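Local coordinates for LRR receptor-like serine/threonine-protein kinase RGI3 (Arabidopsis thaliana, PDB 5HZ0), which acts as a cell-surface receptor for RGF peptide hormones, which maintain the root stem cell niche, and pairs with SERK co-receptors on binding them, at residues A[51-63]-A[78-92]. The protein carries 5 engineered substitutions. Numbering follows the deposited sequence.
Sequences GVIPKEIGDFTEL and PVEIFRLKKLKTLSL
G58 and E80 touch where the 3-10 segments 55-59 and 79-83 of two successive leucine-rich repeat coils stack. The CA of G58 makes a CA-H...O contact with E80 O at 3.2 Å. The backbones come nearest here, with the CA atoms of G58 and I81 4.5 Å apart. On the buried side, the apolar side chains pack closely. I57 and I81 lie side by side, with I57 CG2 3.7 Å from I81 CG1. L84 branches two ways: CD1 meets L63 CD2 at 3.8 Å, while CD2 lies near the carbonyls of G58 and F60. L63 CB also rests on L87 CD1 at 3.9 Å. At the other end, I53 crosses P78 at about a right angle, CB to CD 3.8 Å. A bend at chi2 (64°) brings the K55 chain across the P78 ring, its CD 3.6 Å from P78 CB.

The outer side is looser. D59 OD1 and R83 NH1 are 4.9 Å apart and not in contact. The E62 and K86 side chains lie side by side, and a salt bridge between them is doubtful in the model.

No hydrogen bond joins the segments. Inward, I81 reaches L66 of strand 65-67. Strand 89-91 runs parallel between strands 65-67 and 113-115, in the strand row of the probably extracellular LRR solenoid.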
loop_
_atom_site.group_PDB
_atom_site.type_symbol
_atom_site.label_atom_id
_atom_site.label_comp_id
_atom_site.label_asym_id
_atom_site.label_seq_id
_atom_site.Cartn_x
_atom_site.Cartn_y
_atom_site.Cartn_z
ATOM N N GLY A 51 -13.317 36.776 -1.907
ATOM C CA GLY A 51 -14.408 37.467 -1.251
ATOM C C GLY A 51 -15.660 36.630 -1.090
ATOM O O GLY A 51 -15.610 35.399 -1.047
ATOM N N VAL A 52 -16.791 37.320 -0.996
ATOM C CA VAL A 52 -18.090 36.676 -0.869
ATOM C C VAL A 52 -18.804 36.638 -2.221
ATOM O O VAL A 52 -18.345 37.235 -3.208
ATOM C CB VAL A 52 -18.964 37.472 0.138
ATOM C CG1 VAL A 52 -20.083 36.616 0.740
ATOM C CG2 VAL A 52 -18.094 38.019 1.240
ATOM N N ILE A 53 -19.948 35.951 -2.242
ATOM C CA ILE A 53 -20.896 36.021 -3.345
ATOM C C ILE A 53 -21.922 37.069 -2.933
ATOM O O ILE A 53 -22.598 36.904 -1.921
ATOM C CB ILE A 53 -21.605 34.679 -3.585
ATOM C CG1 ILE A 53 -20.603 33.628 -4.025
ATOM C CG2 ILE A 53 -22.712 34.817 -4.646
ATOM C CD1 ILE A 53 -21.176 32.253 -4.139
ATOM N N PRO A 54 -22.044 38.147 -3.723
ATOM C CA PRO A 54 -22.970 39.231 -3.420
ATOM C C PRO A 54 -24.416 38.744 -3.514
ATOM O O PRO A 54 -24.790 38.081 -4.475
ATOM C CB PRO A 54 -22.628 40.274 -4.471
ATOM C CG PRO A 54 -21.929 39.544 -5.558
ATOM C CD PRO A 54 -21.369 38.305 -5.018
ATOM N N LYS A 55 -25.212 39.080 -2.502
ATOM C CA LYS A 55 -26.612 38.684 -2.420
ATOM C C LYS A 55 -27.387 39.232 -3.624
ATOM O O LYS A 55 -28.406 38.669 -4.057
ATOM C CB LYS A 55 -27.225 39.171 -1.097
ATOM C CG LYS A 55 -26.976 38.267 0.132
ATOM C CD LYS A 55 -25.500 38.130 0.540
ATOM C CE LYS A 55 -25.348 37.183 1.743
ATOM N NZ LYS A 55 -23.973 36.607 1.875
ATOM N N GLU A 56 -26.865 40.319 -4.184
ATOM C CA GLU A 56 -27.462 40.969 -5.347
ATOM C C GLU A 56 -27.581 40.028 -6.551
ATOM O O GLU A 56 -28.365 40.283 -7.468
ATOM C CB GLU A 56 -26.664 42.227 -5.727
ATOM C CG GLU A 56 -26.587 43.281 -4.626
ATOM C CD GLU A 56 -25.408 43.073 -3.692
ATOM O OE1 GLU A 56 -24.257 43.081 -4.178
ATOM O OE2 GLU A 56 -25.630 42.902 -2.473
ATOM N N ILE A 57 -26.804 38.944 -6.538
ATOM C CA ILE A 57 -26.906 37.889 -7.547
ATOM C C ILE A 57 -28.350 37.430 -7.715
ATOM O O ILE A 57 -28.819 37.225 -8.835
ATOM C CB ILE A 57 -26.022 36.675 -7.178
ATOM C CG1 ILE A 57 -24.575 36.915 -7.623
ATOM C CG2 ILE A 57 -26.561 35.390 -7.805
ATOM C CD1 ILE A 57 -24.380 36.873 -9.122
ATOM N N GLY A 58 -29.068 37.325 -6.600
ATOM C CA GLY A 58 -30.437 36.843 -6.615
ATOM C C GLY A 58 -31.384 37.730 -7.398
ATOM O O GLY A 58 -32.557 37.394 -7.567
ATOM N N ASP A 59 -30.879 38.862 -7.885
ATOM C CA ASP A 59 -31.705 39.811 -8.624
ATOM C C ASP A 59 -31.816 39.513 -10.125
ATOM O O ASP A 59 -32.679 40.074 -10.802
ATOM C CB ASP A 59 -31.202 41.244 -8.425
ATOM C CG ASP A 59 -31.306 41.716 -6.982
ATOM O OD1 ASP A 59 -32.000 41.063 -6.172
ATOM O OD2 ASP A 59 -30.698 42.761 -6.661
ATOM N N PHE A 60 -30.981 38.619 -10.655
ATOM C CA PHE A 60 -31.074 38.350 -12.080
ATOM C C PHE A 60 -32.071 37.229 -12.192
ATOM O O PHE A 60 -31.741 36.060 -12.017
ATOM C CB PHE A 60 -29.735 37.873 -12.636
ATOM C CG PHE A 60 -28.587 38.817 -12.377
ATOM C CD1 PHE A 60 -28.634 40.130 -12.822
ATOM C CD2 PHE A 60 -27.449 38.380 -11.714
ATOM C CE1 PHE A 60 -27.577 40.992 -12.599
ATOM C CE2 PHE A 60 -26.390 39.236 -11.492
ATOM C CZ PHE A 60 -26.455 40.546 -11.936
ATOM N N THR A 61 -33.281 37.589 -12.587
ATOM C CA THR A 61 -34.416 36.706 -12.407
ATOM C C THR A 61 -34.449 35.650 -13.487
ATOM O O THR A 61 -34.989 34.567 -13.283
ATOM C CB THR A 61 -35.737 37.495 -12.373
ATOM O OG1 THR A 61 -35.907 38.207 -13.605
ATOM C CG2 THR A 61 -35.716 38.497 -11.225
ATOM N N GLU A 62 -33.842 35.964 -14.627
ATOM C CA GLU A 62 -33.852 35.067 -15.777
ATOM C C GLU A 62 -32.676 34.106 -15.782
ATOM O O GLU A 62 -32.509 33.319 -16.714
ATOM C CB GLU A 62 -33.890 35.865 -17.086
ATOM C CG GLU A 62 -35.275 35.941 -17.707
ATOM C CD GLU A 62 -36.329 36.406 -16.714
ATOM O OE1 GLU A 62 -36.146 37.488 -16.114
ATOM O OE2 GLU A 62 -37.334 35.686 -16.528
ATOM N N LEU A 63 -31.855 34.174 -14.745
ATOM C CA LEU A 63 -30.729 33.259 -14.619
ATOM C C LEU A 63 -31.140 31.780 -14.674
ATOM O O LEU A 63 -32.098 31.343 -14.032
ATOM C CB LEU A 63 -29.936 33.548 -13.352
ATOM C CG LEU A 63 -28.428 33.590 -13.572
ATOM C CD1 LEU A 63 -28.095 34.416 -14.805
ATOM C CD2 LEU A 63 -27.750 34.162 -12.331
ATOM N N PRO A 78 -25.350 32.762 -0.330
ATOM C CA PRO A 78 -26.446 33.690 -0.015
ATOM C C PRO A 78 -27.805 33.076 -0.336
ATOM O O PRO A 78 -27.963 32.548 -1.434
ATOM C CB PRO A 78 -26.170 34.871 -0.943
ATOM C CG PRO A 78 -24.697 34.822 -1.170
ATOM C CD PRO A 78 -24.357 33.362 -1.238
ATOM N N VAL A 79 -28.751 33.127 0.602
ATOM C CA VAL A 79 -30.084 32.550 0.400
ATOM C C VAL A 79 -30.830 33.219 -0.767
ATOM O O VAL A 79 -31.731 32.623 -1.370
ATOM C CB VAL A 79 -30.948 32.641 1.688
ATOM C CG1 VAL A 79 -31.481 34.044 1.870
ATOM C CG2 VAL A 79 -32.104 31.681 1.623
ATOM N N GLU A 80 -30.436 34.449 -1.088
ATOM C CA GLU A 80 -31.027 35.183 -2.194
ATOM C C GLU A 80 -30.714 34.500 -3.533
ATOM O O GLU A 80 -31.464 34.641 -4.507
ATOM C CB GLU A 80 -30.540 36.634 -2.192
ATOM C CG GLU A 80 -31.094 37.489 -1.044
ATOM C CD GLU A 80 -30.605 37.063 0.343
ATOM O OE1 GLU A 80 -29.640 36.273 0.434
ATOM O OE2 GLU A 80 -31.197 37.518 1.349
ATOM N N ILE A 81 -29.613 33.750 -3.568
ATOM C CA ILE A 81 -29.265 32.938 -4.732
ATOM C C ILE A 81 -30.418 31.997 -5.070
ATOM O O ILE A 81 -30.645 31.665 -6.235
ATOM C CB ILE A 81 -27.972 32.125 -4.481
ATOM C CG1 ILE A 81 -26.820 32.658 -5.331
ATOM C CG2 ILE A 81 -28.175 30.634 -4.754
ATOM C CD1 ILE A 81 -25.513 31.916 -5.083
ATOM N N PHE A 82 -31.161 31.601 -4.042
ATOM C CA PHE A 82 -32.249 30.646 -4.206
ATOM C C PHE A 82 -33.563 31.299 -4.618
ATOM O O PHE A 82 -34.576 30.617 -4.794
ATOM C CB PHE A 82 -32.408 29.815 -2.938
ATOM C CG PHE A 82 -31.163 29.081 -2.566
ATOM C CD1 PHE A 82 -30.713 28.033 -3.346
ATOM C CD2 PHE A 82 -30.421 29.457 -1.465
ATOM C CE1 PHE A 82 -29.555 27.363 -3.025
ATOM C CE2 PHE A 82 -29.260 28.789 -1.146
ATOM C CZ PHE A 82 -28.829 27.737 -1.920
ATOM N N ARG A 83 -33.533 32.620 -4.779
ATOM C CA ARG A 83 -34.667 33.349 -5.333
ATOM C C ARG A 83 -34.771 33.135 -6.840
ATOM O O ARG A 83 -35.797 33.449 -7.443
ATOM C CB ARG A 83 -34.557 34.844 -5.024
ATOM C CG ARG A 83 -34.626 35.167 -3.538
ATOM C CD ARG A 83 -34.388 36.646 -3.267
ATOM N NE ARG A 83 -34.710 36.996 -1.887
ATOM C CZ ARG A 83 -34.502 38.196 -1.358
ATOM N NH1 ARG A 83 -33.964 39.159 -2.095
ATOM N NH2 ARG A 83 -34.829 38.432 -0.095
ATOM N N LEU A 84 -33.748 32.543 -7.446
ATOM C CA LEU A 84 -33.740 32.468 -8.892
ATOM C C LEU A 84 -34.484 31.208 -9.275
ATOM O O LEU A 84 -33.912 30.128 -9.316
ATOM C CB LEU A 84 -32.295 32.353 -9.383
ATOM C CG LEU A 84 -31.276 33.350 -8.833
ATOM C CD1 LEU A 84 -29.897 33.053 -9.378
ATOM C CD2 LEU A 84 -31.687 34.758 -9.171
ATOM N N LYS A 85 -35.731 31.378 -9.696
ATOM C CA LYS A 85 -36.648 30.258 -9.874
ATOM C C LYS A 85 -36.424 29.629 -11.252
ATOM O O LYS A 85 -36.965 28.574 -11.570
ATOM C CB LYS A 85 -38.095 30.752 -9.680
ATOM C CG LYS A 85 -39.196 29.699 -9.763
ATOM C CD LYS A 85 -39.567 29.124 -8.402
ATOM C CE LYS A 85 -40.627 28.022 -8.546
ATOM N NZ LYS A 85 -41.731 28.364 -9.503
ATOM N N LYS A 86 -35.616 30.292 -12.070
ATOM C CA LYS A 86 -35.318 29.795 -13.410
ATOM C C LYS A 86 -33.995 29.034 -13.545
ATOM O O LYS A 86 -33.607 28.664 -14.649
ATOM C CB LYS A 86 -35.411 30.928 -14.441
ATOM C CG LYS A 86 -36.824 31.141 -14.972
ATOM C CD LYS A 86 -37.029 32.536 -15.544
ATOM C CE LYS A 86 -38.499 32.736 -15.887
ATOM N NZ LYS A 86 -38.860 34.161 -16.140
ATOM N N LEU A 87 -33.300 28.812 -12.431
ATOM C CA LEU A 87 -31.981 28.176 -12.460
ATOM C C LEU A 87 -32.071 26.674 -12.710
ATOM O O LEU A 87 -32.748 25.958 -11.980
ATOM C CB LEU A 87 -31.267 28.422 -11.128
ATOM C CG LEU A 87 -29.763 28.673 -11.175
ATOM C CD1 LEU A 87 -29.470 29.970 -11.914
ATOM C CD2 LEU A 87 -29.187 28.711 -9.762
ATOM N N LYS A 88 -31.466 26.209 -13.796
ATOM C CA LYS A 88 -31.310 24.772 -14.026
ATOM C C LYS A 88 -29.908 24.233 -13.714
ATOM O O LYS A 88 -29.696 23.032 -13.570
ATOM C CB LYS A 88 -31.750 24.412 -15.452
ATOM C CG LYS A 88 -33.226 24.698 -15.728
ATOM C CD LYS A 88 -33.595 24.456 -17.204
ATOM C CE LYS A 88 -33.525 22.975 -17.602
ATOM N NZ LYS A 88 -33.030 22.806 -19.009
ATOM N N THR A 89 -28.951 25.134 -13.587
ATOM C CA THR A 89 -27.606 24.735 -13.236
ATOM C C THR A 89 -27.083 25.711 -12.218
ATOM O O THR A 89 -27.152 26.927 -12.406
ATOM C CB THR A 89 -26.642 24.745 -14.432
ATOM O OG1 THR A 89 -27.026 23.736 -15.358
ATOM C CG2 THR A 89 -25.208 24.464 -13.967
ATOM N N LEU A 90 -26.579 25.172 -11.120
ATOM C CA LEU A 90 -25.851 25.967 -10.157
ATOM C C LEU A 90 -24.537 25.236 -9.924
ATOM O O LEU A 90 -24.543 24.153 -9.349
ATOM C CB LEU A 90 -26.663 26.059 -8.858
ATOM C CG LEU A 90 -26.068 26.734 -7.613
ATOM C CD1 LEU A 90 -25.776 28.202 -7.880
ATOM C CD2 LEU A 90 -26.995 26.575 -6.415
ATOM N N SER A 91 -23.418 25.805 -10.377
ATOM C CA SER A 91 -22.108 25.249 -10.024
ATOM C C SER A 91 -21.331 26.169 -9.083
ATOM O O SER A 91 -20.798 27.202 -9.496
ATOM C CB SER A 91 -21.260 24.994 -11.271
ATOM O OG SER A 91 -21.975 24.261 -12.236
ATOM N N LEU A 92 -21.280 25.791 -7.815
ATOM C CA LEU A 92 -20.444 26.473 -6.820
ATOM C C LEU A 92 -19.154 25.744 -6.397
ATOM O O LEU A 92 -18.410 26.231 -5.550
ATOM C CB LEU A 92 -21.280 26.884 -5.612
ATOM C CG LEU A 92 -22.410 27.829 -6.021
ATOM C CD1 LEU A 92 -23.283 28.194 -4.839
ATOM C CD2 LEU A 92 -21.851 29.078 -6.697
#